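Local atomic coordinates of TRAP dicarboxylate transporter-DctP subunit (Rhodobacter sphaeroides, PDB entry 4PE3), a protein that probably binds a small solute, perhaps a dicarboxylate, in the periplasm and delivers it to a TRAP membrane transporter. Residues 198-201 with 202-206; 67-71 with 72-76; 92-96 with 97-101. All blocks are in the same frame, centred on the assembly; numbering follows the deposited sequence.

Contact 1. Residues 198-201 with 202-206; sequences SEVY and TSLDK. With IMD (imidazole), chain B.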
ATOM      1  N   SER A 198     -10.257 -16.612   1.226  1.00 15.98           N
ATOM      2  CA  SER A 198     -11.555 -17.200   1.002  1.00 14.33           C
ATOM      3  C   SER A 198     -12.056 -17.959   2.218  1.00 14.65           C
ATOM      4  O   SER A 198     -13.192 -18.402   2.220  1.00 16.82           O
ATOM      5  CB  SER A 198     -11.498 -18.165  -0.191  1.00 19.25           C
ATOM      6  OG  SER A 198     -10.612 -19.246   0.060  1.00 21.35           O
ATOM      7  N   GLU A 199     -11.217 -18.097   3.250  1.00 13.29           N
ATOM      8  CA  GLU A 199     -11.591 -18.828   4.457  1.00 14.98           C
ATOM      9  C   GLU A 199     -11.755 -17.909   5.663  1.00 12.71           C
ATOM     10  O   GLU A 199     -12.080 -18.351   6.761  1.00 12.80           O
ATOM     11  CB  GLU A 199     -10.562 -19.925   4.749  1.00 13.07           C
ATOM     12  CG  GLU A 199     -10.470 -20.965   3.633  1.00 13.42           C
ATOM     13  CD  GLU A 199      -9.468 -22.066   3.895  1.00 17.03           C
ATOM     14  OE1 GLU A 199      -9.412 -22.517   5.043  1.00 18.23           O
ATOM     15  OE2 GLU A 199      -8.749 -22.457   2.948  1.00 19.64           O
ATOM     16  N   VAL A 200     -11.575 -16.615   5.470  1.00 10.41           N
ATOM     17  CA  VAL A 200     -11.647 -15.697   6.600  1.00 10.63           C
ATOM     18  C   VAL A 200     -13.053 -15.620   7.198  1.00 10.25           C
ATOM     19  O   VAL A 200     -13.219 -15.693   8.409  1.00 10.59           O
ATOM     20  CB  VAL A 200     -11.163 -14.304   6.199  1.00 10.79           C
ATOM     21  CG1 VAL A 200     -11.445 -13.279   7.282  1.00 11.82           C
ATOM     22  CG2 VAL A 200      -9.658 -14.370   5.896  1.00 16.82           C
ATOM     23  N   TYR A 201     -14.069 -15.492   6.348  1.00 10.16           N
ATOM     24  CA  TYR A 201     -15.438 -15.313   6.810  1.00  9.63           C
ATOM     25  C   TYR A 201     -15.862 -16.502   7.672  1.00 10.15           C
ATOM     26  O   TYR A 201     -16.346 -16.332   8.802  1.00 10.90           O
ATOM     27  CB  TYR A 201     -16.375 -15.147   5.611  1.00 12.44           C
ATOM     28  CG  TYR A 201     -17.824 -14.895   5.957  1.00 10.52           C
ATOM     29  CD1 TYR A 201     -18.676 -15.941   6.264  1.00 12.64           C
ATOM     30  CD2 TYR A 201     -18.341 -13.623   5.951  1.00 11.41           C
ATOM     31  CE1 TYR A 201     -19.991 -15.716   6.593  1.00 13.38           C
ATOM     32  CE2 TYR A 201     -19.664 -13.386   6.275  1.00 13.45           C
ATOM     33  CZ  TYR A 201     -20.485 -14.445   6.583  1.00 14.17           C
ATOM     34  OH  TYR A 201     -21.819 -14.226   6.894  1.00 15.13           O
ATOM     35  N   THR A 202     -15.707 -17.713   7.153  0.55 10.63           N
ATOM     36  CA  THR A 202     -16.146 -18.876   7.897  0.55 11.47           C
ATOM     37  C   THR A 202     -15.330 -19.067   9.163  0.55 11.31           C
ATOM     38  O   THR A 202     -15.858 -19.465  10.202  0.55 11.35           O
ATOM     39  CB  THR A 202     -16.144 -20.165   7.035  0.55 16.44           C
ATOM     40  OG1 THR A 202     -14.843 -20.403   6.494  0.55 20.29           O
ATOM     41  CG2 THR A 202     -17.131 -20.036   5.910  0.55 15.63           C
ATOM     42  N   SER A 203     -14.040 -18.744   9.103  1.00 11.55           N
ATOM     43  CA  SER A 203     -13.177 -18.885  10.272  1.00 12.02           C
ATOM     44  C   SER A 203     -13.580 -17.934  11.392  1.00 10.41           C
ATOM     45  O   SER A 203     -13.491 -18.290  12.567  1.00 11.10           O
ATOM     46  CB  SER A 203     -11.718 -18.668   9.880  1.00 12.19           C
ATOM     47  OG  SER A 203     -11.292 -19.707   9.020  1.00 13.93           O
ATOM     48  N   LEU A 204     -14.014 -16.731  11.035  1.00  9.72           N
ATOM     49  CA  LEU A 204     -14.588 -15.818  12.036  1.00 12.90           C
ATOM     50  C   LEU A 204     -15.843 -16.435  12.630  1.00 14.86           C
ATOM     51  O   LEU A 204     -16.010 -16.500  13.850  1.00 15.30           O
ATOM     52  CB  LEU A 204     -14.961 -14.487  11.409  1.00 12.62           C
ATOM     53  CG  LEU A 204     -13.815 -13.536  11.158  1.00 10.76           C
ATOM     54  CD1 LEU A 204     -14.191 -12.438  10.182  1.00 11.12           C
ATOM     55  CD2 LEU A 204     -13.308 -12.902  12.489  1.00 11.26           C
ATOM     56  N   ASP A 205     -16.737 -16.902  11.774  1.00 15.03           N
ATOM     57  CA  ASP A 205     -18.010 -17.413  12.262  1.00 18.68           C
ATOM     58  C   ASP A 205     -17.796 -18.571  13.213  1.00 18.59           C
ATOM     59  O   ASP A 205     -18.502 -18.711  14.226  1.00 24.76           O
ATOM     60  CB  ASP A 205     -18.881 -17.869  11.087  1.00 17.74           C
ATOM     61  CG  ASP A 205     -20.142 -17.060  10.952  1.00 25.98           C
ATOM     62  OD1 ASP A 205     -20.268 -16.006  11.625  1.00 28.01           O
ATOM     63  OD2 ASP A 205     -21.009 -17.483  10.169  1.00 30.65           O
ATOM     64  N   LYS A 206     -16.819 -19.413  12.904  1.00 14.96           N
ATOM     65  CA  LYS A 206     -16.563 -20.616  13.680  1.00 16.68           C
ATOM     66  C   LYS A 206     -15.728 -20.377  14.936  1.00 19.22           C
ATOM     67  O   LYS A 206     -15.609 -21.269  15.769  1.00 23.68           O
ATOM     68  CB  LYS A 206     -15.890 -21.680  12.808  1.00 20.58           C
ATOM     69  CG  LYS A 206     -16.795 -22.240  11.718  1.00 27.95           C
ATOM     70  CD  LYS A 206     -16.047 -23.214  10.801  1.00 29.79           C
ATOM     71  CE  LYS A 206     -16.966 -23.823   9.749  1.00 30.45           C
ATOM     72  NZ  LYS A 206     -17.972 -24.751  10.341  1.00 36.16           N
TER
HETATM   73  N1  IMD B 401      -6.191 -23.320   5.177  1.00 15.62           N
HETATM   74  C2  IMD B 401      -5.481 -23.283   4.040  1.00 18.88           C
HETATM   75  N3  IMD B 401      -4.300 -22.678   4.301  1.00 22.18           N
HETATM   76  C4  IMD B 401      -4.259 -22.347   5.617  1.00 20.59           C
HETATM   77  C5  IMD B 401      -5.465 -22.757   6.169  1.00 17.85           C
HETATM   78  O   HOH W   1     -15.026 -18.163   4.326  1.00 17.85           O
HETATM   79  O   HOH W   2     -14.278 -21.106   3.532  1.00 36.25           O
HETATM   80  O   HOH W   3     -23.117 -16.209   8.353  1.00 30.50           O
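Glu199 O is gripped twice by Ser203, through the backbone N at 3.1 Å and through OG at 2.8 Å. The two donors reach the carbonyl from opposite faces of its plane. The hydroxyl can do this because OG stands beside the backbone N of its own residue (chi1 -66°) and so turns back onto the preceding turn. The next backbone bonds follow the i to i+4 pattern: Leu204 N meets Val200 O at 2.9 Å with an N-H...O angle of 160°, and Asp205 N meets Tyr201 O.

Water replaces a direct bond one residue earlier. A single molecule donates to Ser198 O (2.8 Å) and accepts from Thr202 N (2.9 Å), filling the step where the helix is not yet wound. A second water links Ser198 O to Thr202 OG1, a link that rests on one of two modelled threonine conformers and is therefore doubtful. A third bridges the side chains of Tyr201 and Asp205, lying 2.8 Å from Tyr201 OH and 3.1 Å from Asp205 OD2. Those two groups run side by side, ring and carboxylate planes 56° apart.

The apolar contact is light. The Val200 and Leu204 side chains lie side by side, pointing the same way, with Val200 CG1 4.1 Å from Leu204 CD1, both on the buried side, where Val200 also touches Met225 and Leu204 touches Ile228. Val200 further packs on Tyr214, a residue of a zinc site. At the solvent side an imidazole, probably from the crystallisation liquor, makes a weak bond to Glu199 OE1.

The whole is the water-bridged first turn of a short alpha helix, 200-206, which lies in the crossover from strand 191-193 to strand 211-213, parallel strands with 173-175 between them in the sheet.

Contact 2. Residues 67-71 with 72-76; sequences ELMPV and GTIVD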
ATOM      1  N   GLU A  67       0.302   3.224 -23.178  1.00 16.88           N
ATOM      2  CA  GLU A  67      -0.532   2.057 -23.403  1.00 16.89           C
ATOM      3  C   GLU A  67      -0.530   1.203 -22.142  1.00 17.97           C
ATOM      4  O   GLU A  67       0.494   0.626 -21.786  1.00 18.63           O
ATOM      5  CB  GLU A  67       0.011   1.262 -24.578  1.00 23.37           C
ATOM      6  CG  GLU A  67      -0.862   0.118 -24.962  1.00 26.10           C
ATOM      7  CD  GLU A  67      -0.718  -0.230 -26.416  1.00 31.03           C
ATOM      8  OE1 GLU A  67      -1.743  -0.603 -27.009  1.00 30.21           O
ATOM      9  OE2 GLU A  67       0.406  -0.122 -26.964  1.00 33.67           O
ATOM     10  N   LEU A  68      -1.681   1.110 -21.472  1.00 14.40           N
ATOM     11  CA  LEU A  68      -1.801   0.380 -20.223  1.00 13.58           C
ATOM     12  C   LEU A  68      -2.220  -1.077 -20.472  1.00 13.80           C
ATOM     13  O   LEU A  68      -3.271  -1.325 -21.053  1.00 14.86           O
ATOM     14  CB  LEU A  68      -2.836   1.079 -19.332  1.00 14.76           C
ATOM     15  CG  LEU A  68      -3.136   0.450 -17.972  1.00 15.18           C
ATOM     16  CD1 LEU A  68      -1.953   0.616 -17.037  1.00 16.59           C
ATOM     17  CD2 LEU A  68      -4.438   1.049 -17.388  1.00 15.34           C
HETATM   18  N   MSE A  69      -1.427  -2.028 -20.006  0.55 14.20           N
HETATM   19  CA  MSE A  69      -1.661  -3.437 -20.287  0.55 14.76           C
HETATM   20  C   MSE A  69      -1.886  -4.204 -18.989  0.55 14.23           C
HETATM   21  O   MSE A  69      -1.150  -4.035 -18.033  0.55 14.03           O
HETATM   22  CB  MSE A  69      -0.455  -4.004 -21.033  0.55 16.15           C
HETATM   23  CG  MSE A  69      -0.174  -3.299 -22.359  0.55 16.91           C
HETATM   24 SE   MSE A  69       1.537  -3.795 -23.159  0.55 18.81          SE
HETATM   25  CE  MSE A  69       2.701  -3.482 -21.631  0.55 23.71           C
ATOM     26  N   PRO A  70      -2.901  -5.070 -18.946  1.00 14.13           N
ATOM     27  CA  PRO A  70      -3.146  -5.814 -17.702  1.00 13.82           C
ATOM     28  C   PRO A  70      -1.979  -6.721 -17.318  1.00 15.68           C
ATOM     29  O   PRO A  70      -1.114  -7.053 -18.140  1.00 16.88           O
ATOM     30  CB  PRO A  70      -4.381  -6.661 -18.017  1.00 16.09           C
ATOM     31  CG  PRO A  70      -4.930  -6.134 -19.269  1.00 14.79           C
ATOM     32  CD  PRO A  70      -3.880  -5.376 -19.995  1.00 14.43           C
ATOM     33  N   VAL A  71      -1.942  -7.102 -16.049  1.00 15.91           N
ATOM     34  CA  VAL A  71      -0.897  -7.973 -15.530  1.00 15.48           C
ATOM     35  C   VAL A  71      -0.731  -9.213 -16.397  1.00 16.93           C
ATOM     36  O   VAL A  71      -1.707  -9.826 -16.821  1.00 17.11           O
ATOM     37  CB  VAL A  71      -1.211  -8.360 -14.070  1.00 15.16           C
ATOM     38  CG1 VAL A  71      -2.499  -9.153 -13.999  1.00 15.22           C
ATOM     39  CG2 VAL A  71      -0.015  -9.101 -13.448  1.00 19.14           C
ATOM     40  N   GLY A  72       0.533  -9.553 -16.654  1.00 18.39           N
ATOM     41  CA  GLY A  72       0.888 -10.759 -17.369  1.00 20.65           C
ATOM     42  C   GLY A  72       0.780 -10.676 -18.879  1.00 21.25           C
ATOM     43  O   GLY A  72       0.977 -11.687 -19.551  1.00 23.57           O
ATOM     44  N   THR A  73       0.460  -9.500 -19.417  1.00 19.29           N
ATOM     45  CA  THR A  73       0.290  -9.371 -20.868  1.00 19.86           C
ATOM     46  C   THR A  73       1.559  -9.697 -21.607  1.00 21.54           C
ATOM     47  O   THR A  73       1.547 -10.477 -22.553  1.00 22.64           O
ATOM     48  CB  THR A  73      -0.072  -7.948 -21.286  1.00 18.80           C
ATOM     49  OG1 THR A  73      -1.373  -7.643 -20.810  1.00 18.82           O
ATOM     50  CG2 THR A  73      -0.062  -7.816 -22.801  1.00 22.97           C
ATOM     51  N   ILE A  74       2.646  -9.067 -21.178  1.00 21.43           N
ATOM     52  CA  ILE A  74       3.913  -9.187 -21.871  1.00 24.66           C
ATOM     53  C   ILE A  74       4.865 -10.057 -21.069  1.00 26.47           C
ATOM     54  O   ILE A  74       5.570 -10.883 -21.647  1.00 30.69           O
ATOM     55  CB  ILE A  74       4.541  -7.807 -22.138  1.00 26.48           C
ATOM     56  CG1 ILE A  74       3.565  -6.915 -22.899  1.00 26.28           C
ATOM     57  CG2 ILE A  74       5.830  -7.960 -22.937  1.00 28.20           C
ATOM     58  CD1 ILE A  74       3.273  -7.422 -24.324  1.00 26.67           C
ATOM     59  N   VAL A  75       4.888  -9.888 -19.746  1.00 23.76           N
ATOM     60  CA  VAL A  75       5.767 -10.693 -18.911  1.00 24.93           C
ATOM     61  C   VAL A  75       5.166 -10.968 -17.544  1.00 23.34           C
ATOM     62  O   VAL A  75       4.185 -10.350 -17.151  1.00 21.58           O
ATOM     63  CB  VAL A  75       7.119 -10.003 -18.680  1.00 29.72           C
ATOM     64  CG1 VAL A  75       7.962 -10.066 -19.944  1.00 33.87           C
ATOM     65  CG2 VAL A  75       6.909  -8.568 -18.198  1.00 31.79           C
ATOM     66  N   ASP A  76       5.778 -11.903 -16.831  1.00 27.54           N
ATOM     67  CA  ASP A  76       5.386 -12.241 -15.470  1.00 28.68           C
ATOM     68  C   ASP A  76       5.436 -10.997 -14.581  1.00 22.16           C
ATOM     69  O   ASP A  76       6.315 -10.150 -14.745  1.00 24.51           O
ATOM     70  CB  ASP A  76       6.351 -13.308 -14.950  1.00 31.55           C
ATOM     71  CG  ASP A  76       5.982 -13.809 -13.581  1.00 35.58           C
ATOM     72  OD1 ASP A  76       6.487 -13.251 -12.581  1.00 36.90           O
ATOM     73  OD2 ASP A  76       5.192 -14.770 -13.508  1.00 40.91           O
TER
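Thr73 closes onto Pro70 in a type II beta turn, residues 70 to 73, that takes the chain out of strand 65-69. Pro70 O is the focus of the tight part. Thr73 N bonds to it at 3.2 Å and Thr73 OG1 at 2.7 Å, both from the same face of the carbonyl plane and both tilted from that plane. The hydroxyl gets there because OG1 lies beside the threonine's own backbone N (chi1 -68°). Thr73 OG1 also sits 3.5 Å from Pro70 CD, where the two side chains cross obliquely, and 3.8 Å from Met69 CB.

The second close patch lies between Met69 and Ile74. SE of Met69, a selenomethionine, approaches Ile74 CG1 at 3.7 Å. Met69 is modelled in two conformers, so the closeness is doubtful. Ile74 also touches Arg34 and Ile89, while the side chain of Gln36 in strand 32-37 bonds to Ile74 N and Val75 O, tying the returning chain to the sheet.

The solvent side is looser. The Val71 side chain points away from the residues that follow, and its methyl CG2 meets them only at Gly72 N. Beyond the turn, Val75 turns away from the strand end and packs on helix 80-86 instead, and Asp76 is exposed, with OD1 bonded to Lys78 N.

Gly72 holds the third position of the turn with phi at 81°, a value that favours glycine. A beta carbon on that backbone would stand 2.7 Å from Val71 O, a clash.

Contact 3. Residues 92-96 with 97-101; sequences HITDT and SYFAG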
ATOM      1  N   HIS A  92       5.950   0.144 -15.555  1.00 16.36           N
ATOM      2  CA  HIS A  92       4.951  -0.636 -14.821  1.00 15.33           C
ATOM      3  C   HIS A  92       4.228   0.184 -13.781  1.00 14.06           C
ATOM      4  O   HIS A  92       4.702   1.257 -13.362  1.00 14.23           O
ATOM      5  CB  HIS A  92       5.541  -1.925 -14.209  1.00 15.94           C
ATOM      6  CG  HIS A  92       6.615  -1.720 -13.176  1.00 16.34           C
ATOM      7  ND1 HIS A  92       7.481  -2.735 -12.842  1.00 17.40           N
ATOM      8  CD2 HIS A  92       6.912  -0.680 -12.356  1.00 15.92           C
ATOM      9  CE1 HIS A  92       8.297  -2.317 -11.885  1.00 17.60           C
ATOM     10  NE2 HIS A  92       7.982  -1.071 -11.587  1.00 16.72           N
ATOM     11  N   ILE A  93       3.061  -0.313 -13.399  1.00 13.13           N
ATOM     12  CA  ILE A  93       2.321   0.198 -12.255  1.00 12.01           C
ATOM     13  C   ILE A  93       2.104  -1.049 -11.430  1.00 11.93           C
ATOM     14  O   ILE A  93       1.276  -1.893 -11.781  1.00 12.64           O
ATOM     15  CB  ILE A  93       0.979   0.849 -12.658  1.00 11.41           C
ATOM     16  CG1 ILE A  93       1.183   1.968 -13.678  1.00 14.33           C
ATOM     17  CG2 ILE A  93       0.286   1.368 -11.401  1.00 11.81           C
ATOM     18  CD1 ILE A  93      -0.086   2.652 -14.139  1.00 16.13           C
ATOM     19  N   THR A  94       2.862  -1.213 -10.343  1.00 13.35           N
ATOM     20  CA  THR A  94       2.907  -2.509  -9.692  1.00 12.51           C
ATOM     21  C   THR A  94       3.201  -2.444  -8.192  1.00 12.67           C
ATOM     22  O   THR A  94       3.590  -1.412  -7.670  1.00 13.97           O
ATOM     23  CB  THR A  94       3.934  -3.430 -10.394  1.00 14.16           C
ATOM     24  OG1 THR A  94       3.703  -4.783  -9.991  1.00 16.15           O
ATOM     25  CG2 THR A  94       5.362  -3.019 -10.046  1.00 14.93           C
ATOM     26  N   ASP A  95       2.993  -3.572  -7.543  1.00 13.54           N
ATOM     27  CA  ASP A  95       3.140  -3.716  -6.104  1.00 14.32           C
ATOM     28  C   ASP A  95       4.601  -3.904  -5.827  1.00 14.33           C
ATOM     29  O   ASP A  95       5.188  -4.933  -6.155  1.00 15.30           O
ATOM     30  CB  ASP A  95       2.361  -4.968  -5.688  1.00 17.88           C
ATOM     31  CG  ASP A  95       2.252  -5.153  -4.197  1.00 25.81           C
ATOM     32  OD1 ASP A  95       3.215  -4.877  -3.462  1.00 23.47           O
ATOM     33  OD2 ASP A  95       1.173  -5.625  -3.765  1.00 32.34           O
ATOM     34  N   THR A  96       5.213  -2.910  -5.191  1.00 14.82           N
ATOM     35  CA  THR A  96       6.651  -2.935  -4.917  1.00 16.20           C
ATOM     36  C   THR A  96       7.049  -4.104  -4.008  1.00 16.23           C
ATOM     37  O   THR A  96       8.181  -4.585  -4.060  1.00 16.88           O
ATOM     38  CB  THR A  96       7.088  -1.575  -4.322  1.00 15.49           C
ATOM     39  OG1 THR A  96       6.778  -0.548  -5.269  1.00 15.80           O
ATOM     40  CG2 THR A  96       8.581  -1.533  -3.978  1.00 17.89           C
ATOM     41  N   SER A  97       6.101  -4.614  -3.228  1.00 17.63           N
ATOM     42  CA  SER A  97       6.389  -5.754  -2.375  1.00 19.08           C
ATOM     43  C   SER A  97       6.738  -7.012  -3.174  1.00 17.39           C
ATOM     44  O   SER A  97       7.367  -7.924  -2.633  1.00 19.05           O
ATOM     45  CB  SER A  97       5.216  -6.040  -1.442  1.00 18.92           C
ATOM     46  OG  SER A  97       4.176  -6.674  -2.134  1.00 20.31           O
ATOM     47  N   TYR A  98       6.359  -7.050  -4.446  1.00 17.19           N
ATOM     48  CA  TYR A  98       6.696  -8.186  -5.297  1.00 18.56           C
ATOM     49  C   TYR A  98       8.197  -8.418  -5.406  1.00 22.37           C
ATOM     50  O   TYR A  98       8.647  -9.509  -5.769  1.00 22.70           O
ATOM     51  CB  TYR A  98       6.149  -7.964  -6.701  1.00 17.98           C
ATOM     52  CG  TYR A  98       4.643  -8.060  -6.853  1.00 18.76           C
ATOM     53  CD1 TYR A  98       3.854  -8.731  -5.926  1.00 20.12           C
ATOM     54  CD2 TYR A  98       4.017  -7.477  -7.938  1.00 20.64           C
ATOM     55  CE1 TYR A  98       2.468  -8.820  -6.096  1.00 21.87           C
ATOM     56  CE2 TYR A  98       2.652  -7.563  -8.111  1.00 23.68           C
ATOM     57  CZ  TYR A  98       1.888  -8.227  -7.186  1.00 23.65           C
ATOM     58  OH  TYR A  98       0.526  -8.305  -7.380  1.00 25.84           O
ATOM     59  N   PHE A  99       8.983  -7.404  -5.058  1.00 20.40           N
ATOM     60  CA  PHE A  99      10.422  -7.474  -5.289  1.00 21.31           C
ATOM     61  C   PHE A  99      11.214  -7.666  -4.004  1.00 22.17           C
ATOM     62  O   PHE A  99      12.439  -7.496  -3.994  1.00 23.33           O
ATOM     63  CB  PHE A  99      10.847  -6.234  -6.086  1.00 20.86           C
ATOM     64  CG  PHE A  99       9.976  -5.992  -7.296  1.00 20.42           C
ATOM     65  CD1 PHE A  99       9.926  -6.928  -8.315  1.00 22.50           C
ATOM     66  CD2 PHE A  99       9.204  -4.848  -7.414  1.00 18.93           C
ATOM     67  CE1 PHE A  99       9.100  -6.739  -9.418  1.00 22.57           C
ATOM     68  CE2 PHE A  99       8.377  -4.655  -8.519  1.00 19.80           C
ATOM     69  CZ  PHE A  99       8.343  -5.600  -9.528  1.00 21.42           C
ATOM     70  N   ALA A 100      10.524  -8.041  -2.926  1.00 17.17           N
ATOM     71  CA  ALA A 100      11.189  -8.272  -1.647  1.00 20.23           C
ATOM     72  C   ALA A 100      12.285  -9.325  -1.719  1.00 19.91           C
ATOM     73  O   ALA A 100      13.233  -9.297  -0.928  1.00 22.95           O
ATOM     74  CB  ALA A 100      10.156  -8.663  -0.588  1.00 20.67           C
ATOM     75  N   GLY A 101      12.180 -10.241  -2.669  1.00 19.16           N
ATOM     76  CA  GLY A 101      13.224 -11.225  -2.901  1.00 22.71           C
ATOM     77  C   GLY A 101      14.548 -10.617  -3.345  1.00 23.81           C
ATOM     78  O   GLY A 101      15.620 -11.175  -3.081  1.00 24.76           O
TER
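An Asx turn, in which Asp95 meets Ser97, ends strand 91-95 and starts a short 3-10 segment. Asp95 CG, anti to the backbone N (chi1 -172°), carries OD1 to Ser97. Asp95 OD1 accepts from Ser97 N at 2.9 Å, on the anti side of the carboxylate. Ser97 OG is modelled 2.4 Å from the same oxygen, a very short bond whose exact length is best treated with caution. The first 3-10 step follows, with Tyr98 N donating to Asp95 O at 3.0 Å from above the carbonyl plane; Phe99 N does likewise to Thr96 O.

Asp95 also lies on the tyrosine ring. Its CB sits over the ring centre of Tyr98, 3.6 Å from the centroid and 12° off the normal, a CH-pi contact. Thr94 OG1 comes to the ring edge, 3.4 Å from Tyr98 CD2. Replacing Tyr98 by alanine would probably uncover the methylene of Asp95 and deprive Tyr77 of its edge-to-face partner.

The strand is the middle one of a five-stranded mixed sheet, and from it His92 and Thr94 reach Phe99. Thr94 CG2 touches the phenylalanine edge at CE2 (3.8 Å) while also covering a face of the His92 ring. Imidazole and phenyl planes are only 16° apart, but slid so that they barely overlap, with His92 CE1 reaching Phe99 CZ at 4.0 Å. The histidine's rotation is fixed from both nitrogens, ND1 by Thr80 OG1 and NE2 by Glu244 OE2; Glu244 OE1 takes Thr96 OG1 as well. An acetate, probably from the crystallisation liquor, has its nearest atom about 3 Å from the His92 side chain.

From the N terminus, contact 2 comes first, turning the chain at the end of strand 65-69, and contact 3 follows at the end of strand 91-95. Helix 80-86 runs between them and touches residues of both. The two strands lie in one mixed sheet with strand 32-37 between them, and contacts 2 and 3 meet where Leu68 CD1 lies 4.0 Å from Ile93 CD1. Contact 1 comes last, on helix 200-206 beside the second, four-stranded sheet; its centre is about 33 Å from that of contact 2 and about 29 Å from that of contact 3. The three are in series, with none nested or crossed, and each closes only a local turn.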